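Local structure of endo-beta-1,4-glucanase (cellulase B) (Bacillus halodurans, 4V2X) at residues A[303-307]-A[308-312]. The protein is an endo-beta-1,4-glucanase of glycosyl hydrolase family 5 that probably cleaves beta-glucan chains, its catalytic barrel followed by an Ig-like module and a carbohydrate-binding module. Residues are numbered along the deposited sequence; the frame is centred on the assembly and turned at random.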
loop_
_atom_site.group_PDB
_atom_site.type_symbol
_atom_site.label_atom_id
_atom_site.label_comp_id
_atom_site.label_asym_id
_atom_site.label_seq_id
_atom_site.Cartn_x
_atom_site.Cartn_y
_atom_site.Cartn_z
ATOM N N ARG A 303 -21.058 2.302 0.647
ATOM C CA ARG A 303 -19.634 1.976 0.726
ATOM C C ARG A 303 -18.944 2.858 1.767
ATOM O O ARG A 303 -18.189 2.384 2.611
ATOM C CB ARG A 303 -18.935 2.152 -0.625
ATOM C CG ARG A 303 -19.317 1.149 -1.701
ATOM C CD ARG A 303 -18.351 1.208 -2.878
ATOM N NE ARG A 303 -18.343 2.499 -3.574
ATOM C CZ ARG A 303 -19.114 2.823 -4.614
ATOM N NH1 ARG A 303 -20.010 1.968 -5.098
ATOM N NH2 ARG A 303 -19.001 4.023 -5.176
ATOM N N VAL A 304 -19.233 4.147 1.708
ATOM C CA VAL A 304 -18.645 5.107 2.626
ATOM C C VAL A 304 -19.035 4.782 4.076
ATOM O O VAL A 304 -18.193 4.793 4.972
ATOM C CB VAL A 304 -19.068 6.542 2.259
ATOM C CG1 VAL A 304 -18.647 7.537 3.326
ATOM C CG2 VAL A 304 -18.467 6.935 0.912
ATOM N N HIS A 305 -20.306 4.475 4.293
ATOM C CA HIS A 305 -20.775 4.173 5.636
ATOM C C HIS A 305 -20.143 2.880 6.161
ATOM O O HIS A 305 -19.641 2.835 7.284
ATOM C CB HIS A 305 -22.298 4.075 5.678
ATOM C CG HIS A 305 -22.827 3.881 7.062
ATOM N ND1 HIS A 305 -23.124 4.932 7.902
ATOM C CD2 HIS A 305 -23.039 2.754 7.776
ATOM C CE1 HIS A 305 -23.536 4.456 9.064
ATOM N NE2 HIS A 305 -23.487 3.137 9.016
ATOM N N HIS A 306 -20.162 1.835 5.339
ATOM C CA HIS A 306 -19.622 0.543 5.728
ATOM C C HIS A 306 -18.135 0.598 6.023
ATOM O O HIS A 306 -17.659 -0.000 6.991
ATOM C CB HIS A 306 -19.890 -0.497 4.642
ATOM C CG HIS A 306 -19.392 -1.863 4.993
ATOM N ND1 HIS A 306 -18.158 -2.327 4.598
ATOM C CD2 HIS A 306 -19.951 -2.855 5.722
ATOM C CE1 HIS A 306 -17.982 -3.553 5.059
ATOM N NE2 HIS A 306 -19.056 -3.897 5.747
ATOM N N THR A 307 -17.400 1.323 5.194
ATOM C CA THR A 307 -15.951 1.359 5.308
ATOM C C THR A 307 -15.460 2.286 6.424
ATOM O O THR A 307 -14.433 2.002 7.064
ATOM C CB THR A 307 -15.323 1.759 3.959
ATOM O OG1 THR A 307 -15.834 0.904 2.933
ATOM C CG2 THR A 307 -13.810 1.634 4.000
ATOM N N PHE A 308 -16.165 3.396 6.649
ATOM C CA PHE A 308 -15.705 4.410 7.603
ATOM C C PHE A 308 -16.650 4.584 8.781
ATOM O O PHE A 308 -16.298 4.225 9.909
ATOM C CB PHE A 308 -15.450 5.749 6.901
ATOM C CG PHE A 308 -14.252 5.715 5.999
ATOM C CD1 PHE A 308 -12.980 5.631 6.536
ATOM C CD2 PHE A 308 -14.394 5.715 4.626
ATOM C CE1 PHE A 308 -11.869 5.562 5.716
ATOM C CE2 PHE A 308 -13.278 5.648 3.798
ATOM C CZ PHE A 308 -12.017 5.570 4.346
ATOM N N VAL A 309 -17.848 5.105 8.518
ATOM C CA VAL A 309 -18.750 5.540 9.593
ATOM C C VAL A 309 -19.070 4.412 10.572
ATOM O O VAL A 309 -18.999 4.602 11.786
ATOM C CB VAL A 309 -20.076 6.125 9.061
ATOM C CG1 VAL A 309 -20.949 6.611 10.218
ATOM C CG2 VAL A 309 -19.822 7.265 8.082
ATOM N N ALA A 310 -19.426 3.244 10.040
ATOM C CA ALA A 310 -19.796 2.105 10.880
ATOM C C ALA A 310 -18.619 1.582 11.709
ATOM O O ALA A 310 -18.827 0.882 12.706
ATOM C CB ALA A 310 -20.370 0.989 10.025
ATOM N N ARG A 311 -17.392 1.898 11.296
ATOM C CA ARG A 311 -16.184 1.496 12.037
ATOM C C ARG A 311 -15.655 2.608 12.944
ATOM O O ARG A 311 -14.547 2.500 13.479
ATOM C CB ARG A 311 -15.071 1.097 11.069
ATOM C CG ARG A 311 -15.378 -0.095 10.192
ATOM C CD ARG A 311 -14.215 -0.352 9.241
ATOM N NE ARG A 311 -14.528 -1.392 8.268
ATOM C CZ ARG A 311 -13.938 -1.546 7.081
ATOM N NH1 ARG A 311 -12.984 -0.713 6.662
ATOM N NH2 ARG A 311 -14.324 -2.548 6.289
ATOM N N GLY A 312 -16.427 3.676 13.106
ATOM C CA GLY A 312 -16.072 4.750 14.021
ATOM C C GLY A 312 -15.241 5.871 13.433
ATOM O O GLY A 312 -14.802 6.754 14.164
#
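H305 and V309, one turn apart near the C-terminal end of helix 291-309, meet with the imidazole crossing the valine at about a right angle: ND1 of H305 lies 3.5 Å from CB of V309. With CG anti to the backbone N (chi1 -175°), the H305 ring lies alongside the next turn, where the backbone N of A310 sits over one of its faces. That N donates to the carbonyl O of H305 at 2.8 Å and a nearly straight 173°, an i to i+5 bond that marks the widened, pi-type turn, whereas F308 N keeps the usual i to i+4 bond to V304 O. With an alanine here instead of H305, R351 O is likely to lose the hydrogen bond it receives from ND1, and a gap would probably open where the imidazole covers CB and CG1 of V309.

The tight side is built by T307 and F308, both buried. CG2 of T307 makes a CH-pi contact over the phenyl face, 4.2 Å from the F308 ring centroid and 17° off its normal. T307 OG1 returns to R303 O at 2.8 Å, and T307 N reaches the same oxygen from the opposite face of the carbonyl plane, two bonds gripping one acceptor. The looser side belongs to R311 and H306, both exposed: the extended R311 chain runs beside T307, and its guanidinium, steeply inclined to the H306 ring, brings NH2 no nearer than 4.0 Å to H306 CE1.

G312, at positive phi, is the C-prime residue of a Schellman motif, I313 N pairing with F308 O and G312 N with V309 O, that closes the helix before strand 315-320 of the TIM barrel. F308 packs against L252 and L255 of helix 249-262, Y256 gives R311 a cation-pi partner, and V304, F308 and V309 all touch V315 on that strand.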